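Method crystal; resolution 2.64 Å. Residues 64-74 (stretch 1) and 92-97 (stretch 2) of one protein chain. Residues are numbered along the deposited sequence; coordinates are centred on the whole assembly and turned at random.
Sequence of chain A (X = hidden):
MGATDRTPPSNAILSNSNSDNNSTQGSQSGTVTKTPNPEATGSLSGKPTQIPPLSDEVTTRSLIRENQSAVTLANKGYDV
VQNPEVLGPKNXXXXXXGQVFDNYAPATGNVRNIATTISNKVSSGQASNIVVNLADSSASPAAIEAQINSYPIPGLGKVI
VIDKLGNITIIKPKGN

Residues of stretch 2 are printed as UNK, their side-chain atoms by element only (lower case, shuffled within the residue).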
ATOM      1  N   ILE A  64      10.108  -6.467   6.445  1.00 37.10           N
ATOM      2  CA  ILE A  64      10.428  -7.851   6.775  1.00 36.29           C
ATOM      3  C   ILE A  64       9.573  -8.772   5.921  1.00 33.66           C
ATOM      4  O   ILE A  64      10.088  -9.608   5.180  1.00 36.95           O
ATOM      5  CB  ILE A  64      10.183  -8.197   8.290  1.00 44.21           C
ATOM      6  CG1 ILE A  64      11.182  -7.482   9.194  1.00 42.62           C
ATOM      7  CG2 ILE A  64      10.364  -9.674   8.548  1.00 40.19           C
ATOM      8  CD1 ILE A  64      12.602  -7.725   8.789  1.00 45.48           C
ATOM      9  N   ARG A  65       8.261  -8.615   6.016  1.00 35.86           N
ATOM     10  CA  ARG A  65       7.349  -9.522   5.319  1.00 34.68           C
ATOM     11  C   ARG A  65       7.516  -9.560   3.795  1.00 33.62           C
ATOM     12  O   ARG A  65       7.237 -10.581   3.158  1.00 37.91           O
ATOM     13  CB  ARG A  65       5.917  -9.208   5.702  1.00 32.72           C
ATOM     14  CG  ARG A  65       5.683  -9.351   7.189  1.00 38.18           C
ATOM     15  CD  ARG A  65       5.373 -10.776   7.499  1.00 34.35           C
ATOM     16  NE  ARG A  65       5.039 -10.960   8.901  1.00 45.31           N
ATOM     17  CZ  ARG A  65       5.902 -11.371   9.821  1.00 45.33           C
ATOM     18  NH1 ARG A  65       7.156 -11.637   9.481  1.00 36.36           N
ATOM     19  NH2 ARG A  65       5.509 -11.517  11.083  1.00 40.64           N
ATOM     20  N   GLU A  66       7.977  -8.454   3.218  1.00 34.38           N
ATOM     21  CA  GLU A  66       8.275  -8.391   1.789  1.00 33.15           C
ATOM     22  C   GLU A  66       9.511  -9.247   1.459  1.00 38.48           C
ATOM     23  O   GLU A  66       9.502 -10.059   0.532  1.00 31.43           O
ATOM     24  CB  GLU A  66       8.503  -6.943   1.347  1.00 26.25           C
ATOM     25  CG  GLU A  66       8.832  -6.807  -0.126  1.00 37.05           C
ATOM     26  CD  GLU A  66       9.795  -5.668  -0.411  1.00 38.64           C
ATOM     27  OE1 GLU A  66       9.560  -4.567   0.118  1.00 30.25           O
ATOM     28  OE2 GLU A  66      10.778  -5.870  -1.168  1.00 45.33           O
ATOM     29  N   ASN A  67      10.582  -9.066   2.218  1.00 33.29           N
ATOM     30  CA  ASN A  67      11.758  -9.893   2.014  1.00 37.66           C
ATOM     31  C   ASN A  67      11.430 -11.365   2.243  1.00 35.60           C
ATOM     32  O   ASN A  67      11.937 -12.236   1.538  1.00 27.53           O
ATOM     33  CB  ASN A  67      12.922  -9.417   2.883  1.00 25.40           C
ATOM     34  CG  ASN A  67      13.657  -8.225   2.263  1.00 38.42           C
ATOM     35  OD1 ASN A  67      13.464  -7.895   1.087  1.00 30.60           O
ATOM     36  ND2 ASN A  67      14.503  -7.581   3.051  1.00 22.97           N
ATOM     37  N   GLN A  68      10.545 -11.626   3.202  1.00 29.53           N
ATOM     38  CA  GLN A  68      10.138 -12.989   3.498  1.00 27.09           C
ATOM     39  C   GLN A  68       9.262 -13.642   2.425  1.00 37.33           C
ATOM     40  O   GLN A  68       9.404 -14.835   2.163  1.00 34.91           O
ATOM     41  CB  GLN A  68       9.456 -13.066   4.853  1.00 22.47           C
ATOM     42  CG  GLN A  68      10.408 -12.835   6.010  1.00 31.67           C
ATOM     43  CD  GLN A  68       9.694 -12.825   7.348  1.00 47.35           C
ATOM     44  OE1 GLN A  68       8.578 -12.292   7.482  1.00 45.00           O
ATOM     45  NE2 GLN A  68      10.324 -13.426   8.347  1.00 40.30           N
ATOM     46  N   SER A  69       8.354 -12.876   1.820  1.00 37.90           N
ATOM     47  CA  SER A  69       7.513 -13.415   0.748  1.00 35.54           C
ATOM     48  C   SER A  69       8.335 -13.848  -0.456  1.00 37.28           C
ATOM     49  O   SER A  69       8.003 -14.829  -1.112  1.00 36.83           O
ATOM     50  CB  SER A  69       6.449 -12.412   0.322  1.00 32.64           C
ATOM     51  OG  SER A  69       5.353 -12.456   1.218  1.00 38.87           O
ATOM     52  N   ALA A  70       9.413 -13.116  -0.728  1.00 40.33           N
ATOM     53  CA  ALA A  70      10.321 -13.436  -1.821  1.00 33.83           C
ATOM     54  C   ALA A  70      10.960 -14.810  -1.612  1.00 36.37           C
ATOM     55  O   ALA A  70      10.972 -15.653  -2.510  1.00 44.89           O
ATOM     56  CB  ALA A  70      11.395 -12.355  -1.964  1.00 23.48           C
ATOM     57  N   VAL A  71      11.493 -15.033  -0.425  1.00 35.31           N
ATOM     58  CA  VAL A  71      12.175 -16.282  -0.137  1.00 36.70           C
ATOM     59  C   VAL A  71      11.187 -17.440  -0.183  1.00 36.62           C
ATOM     60  O   VAL A  71      11.494 -18.505  -0.723  1.00 39.99           O
ATOM     61  CB  VAL A  71      12.904 -16.202   1.231  1.00 33.29           C
ATOM     62  CG1 VAL A  71      13.182 -17.605   1.842  1.00 27.93           C
ATOM     63  CG2 VAL A  71      14.182 -15.389   1.090  1.00 30.33           C
ATOM     64  N   THR A  72       9.996 -17.220   0.362  1.00 32.59           N
ATOM     65  CA  THR A  72       8.990 -18.272   0.461  1.00 32.11           C
ATOM     66  C   THR A  72       8.565 -18.733  -0.916  1.00 37.11           C
ATOM     67  O   THR A  72       8.343 -19.916  -1.130  1.00 42.45           O
ATOM     68  CB  THR A  72       7.747 -17.811   1.264  1.00 32.51           C
ATOM     69  OG1 THR A  72       8.065 -17.754   2.660  1.00 35.08           O
ATOM     70  CG2 THR A  72       6.561 -18.762   1.070  1.00 32.09           C
ATOM     71  N   LEU A  73       8.446 -17.790  -1.844  1.00 37.81           N
ATOM     72  CA  LEU A  73       7.991 -18.107  -3.191  1.00 42.38           C
ATOM     73  C   LEU A  73       9.105 -18.768  -4.005  1.00 49.54           C
ATOM     74  O   LEU A  73       8.874 -19.763  -4.701  1.00 45.30           O
ATOM     75  CB  LEU A  73       7.429 -16.865  -3.898  1.00 28.86           C
ATOM     76  CG  LEU A  73       6.074 -16.473  -3.300  1.00 37.01           C
ATOM     77  CD1 LEU A  73       5.416 -15.336  -4.054  1.00 32.78           C
ATOM     78  CD2 LEU A  73       5.133 -17.663  -3.215  1.00 32.26           C
ATOM     79  N   ALA A  74      10.315 -18.227  -3.896  1.00 43.62           N
ATOM     80  CA  ALA A  74      11.448 -18.791  -4.594  1.00 40.63           C
ATOM     81  C   ALA A  74      11.589 -20.268  -4.198  1.00 48.86           C
ATOM     82  O   ALA A  74      11.948 -21.114  -5.022  1.00 53.49           O
ATOM     83  CB  ALA A  74      12.701 -18.002  -4.289  1.00 29.50           C
ATOM     84  N   UNK A  92       8.467  -1.461  -8.507  1.00 34.42           N
ATOM     85  CA  UNK A  92       7.764  -2.599  -7.897  1.00 34.42           C
ATOM     86  C   UNK A  92       8.636  -3.438  -6.948  1.00 43.41           C
ATOM     87  O   UNK A  92       9.879  -3.421  -6.998  1.00 39.38           O
ATOM     88  c   UNK A  92       8.541  -1.559  -9.971  1.00 26.57           C
ATOM     89  c   UNK A  92       7.313  -3.439  -9.100  1.00 28.31           C
ATOM     90  c   UNK A  92       8.136  -2.973 -10.235  1.00 32.15           C
ATOM     91  N   UNK A  93       7.956  -4.173  -6.075  1.00 36.18           N
ATOM     92  CA  UNK A  93       8.600  -5.035  -5.103  1.00 35.25           C
ATOM     93  C   UNK A  93       9.349  -6.193  -5.763  1.00 35.87           C
ATOM     94  O   UNK A  93      10.547  -6.392  -5.531  1.00 40.93           O
ATOM     95  c   UNK A  93       7.055  -4.547  -3.143  1.00 34.78           C
ATOM     96  c   UNK A  93       7.552  -5.588  -4.128  1.00 37.44           C
ATOM     97  o   UNK A  93       7.730  -3.501  -2.988  1.00 37.86           O
ATOM     98  o   UNK A  93       5.995  -4.784  -2.518  1.00 33.53           O
ATOM     99  N   UNK A  94       8.623  -6.956  -6.573  1.00 35.67           N
ATOM    100  CA  UNK A  94       9.168  -8.129  -7.230  1.00 35.40           C
ATOM    101  C   UNK A  94       8.913  -8.144  -8.728  1.00 41.35           C
ATOM    102  O   UNK A  94       8.155  -7.319  -9.260  1.00 37.76           O
ATOM    103  c   UNK A  94       8.490  -9.384  -6.725  1.00 29.87           C
ATOM    104  c   UNK A  94       8.906  -9.388  -2.965  1.00 31.15           C
ATOM    105  c   UNK A  94       8.173  -9.399  -5.261  1.00 39.23           C
ATOM    106  c   UNK A  94       7.591  -9.516  -2.553  1.00 31.67           C
ATOM    107  c   UNK A  94       9.192  -9.346  -4.298  1.00 36.83           C
ATOM    108  c   UNK A  94       6.859  -9.534  -4.828  1.00 34.86           C
ATOM    109  o   UNK A  94       7.296  -9.558  -1.214  1.00 34.77           O
ATOM    110  c   UNK A  94       6.559  -9.593  -3.486  1.00 40.72           C
ATOM    111  N   UNK A  95       9.377  -9.246  -9.323  1.00 35.42           N
ATOM    112  CA  UNK A  95       8.997  -9.748 -10.643  1.00 36.98           C
ATOM    113  C   UNK A  95       8.836 -11.274 -10.459  1.00 31.28           C
ATOM    114  O   UNK A  95       9.799 -11.941 -10.080  1.00 34.26           O
ATOM    115  c   UNK A  95      10.299  -7.962 -11.834  1.00 40.10           C
ATOM    116  c   UNK A  95      10.073  -9.461 -11.698  1.00 42.55           C
ATOM    117  o   UNK A  95      11.301 -10.092 -11.317  1.00 42.80           O
ATOM    118  N   UNK A  96       7.642 -11.831 -10.694  1.00 40.48           N
ATOM    119  CA  UNK A  96       7.406 -13.228 -10.390  1.00 43.32           C
ATOM    120  C   UNK A  96       7.120 -13.962 -11.705  1.00 48.43           C
ATOM    121  O   UNK A  96       6.055 -13.773 -12.346  1.00 39.12           O
ATOM    122  c   UNK A  96       5.736 -13.033  -6.922  1.00 34.98           C
ATOM    123  c   UNK A  96       5.946 -14.884  -9.131  1.00 38.53           C
ATOM    124  c   UNK A  96       6.286 -13.405  -9.343  1.00 36.47           C
ATOM    125  c   UNK A  96       6.704 -12.785  -8.019  1.00 28.87           C
ATOM    126  N   UNK A  97       8.099 -14.768 -12.123  1.00 47.86           N
ATOM    127  CA  UNK A  97       8.075 -15.387 -13.450  1.00 43.24           C
ATOM    128  C   UNK A  97       7.815 -14.341 -14.542  1.00 48.24           C
ATOM    129  O   UNK A  97       7.044 -14.579 -15.484  1.00 40.35           O
ATOM    130  n   UNK A  97       6.384 -18.521 -12.318  1.00 40.78           N
ATOM    131  c   UNK A  97       7.040 -16.515 -13.509  1.00 34.05           C
ATOM    132  c   UNK A  97       7.331 -17.607 -12.505  1.00 44.41           C
ATOM    133  o   UNK A  97       8.406 -17.634 -11.908  1.00 52.88           O
TER

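Position 92 carries three side-chain carbons and no heteroatom, and the last of them closes a ring onto the backbone N. That ring can only be proline. P92 lies out of reach of the helix and contributes nothing to the contact.

Position 93 has two side-chain carbons in line, the second carrying two oxygens: a carboxylate on a short stem, whose CA-to-CB bond points toward the helix. One of these oxygens lies 3.8 Å from OE1 of E66. The residue is aspartate, D93. Two acidic groups this close would normally repel each other, but OD1 and OD2 of D93 and both carboxylate oxygens of E66 are hydrogen-bonded elsewhere in the structure, so each has partners of its own.

Position 94 begins with one carbon, followed by a ring of six carbons bearing a single oxygen. The oxygen sits 2.9 Å from the backbone O of E66, 3.3 Å from CG of E66 and 3.3 Å from CB of S69, while a ring carbon comes 4.0 Å from CB of A70. A six-carbon ring with an oxygen is tyrosine. Y94 donates a hydrogen bond from OH to E66 O, which lies at the edge of the ring, near its plane. The same carbonyl also accepts the weak helical bond from A70 N, at 3.3 Å from E66 O.

At position 95, one carbon carries an oxygen and a further carbon, a beta-branched hydroxyl: threonine. T95 is out of reach of the helix, as alternation along a strand allows.

Position 96 offers four carbons, forked at the first, with one arm two carbons long. The end of that arm meets CD1 of L73 at 3.7 Å. This is isoleucine, I96, pointing toward the helix as Y94 does.

Position 97 has two carbons, the second bearing one oxygen and one nitrogen: an amide, hence asparagine. N97 makes no contact with the helix and is exposed.

The contact is compact, burying 279 Å² over both sides. Helix and strand run nearly parallel, 20° apart, with their axes 10.6 Å apart at closest approach, a gap bridged by side chains. The register advances together: the CA atoms of E66 and D93, A70 and Y94, and L73 and I96 are nearest neighbours across the stretches. The design rule is division by position. Tyrosine supplies the one hydrogen bond across the interface, reaching past the small side chain of A70 to the helix backbone, and farther along I96 packs against L73 through apolar contact alone.

Stretch 2 92-97: PDYTIN
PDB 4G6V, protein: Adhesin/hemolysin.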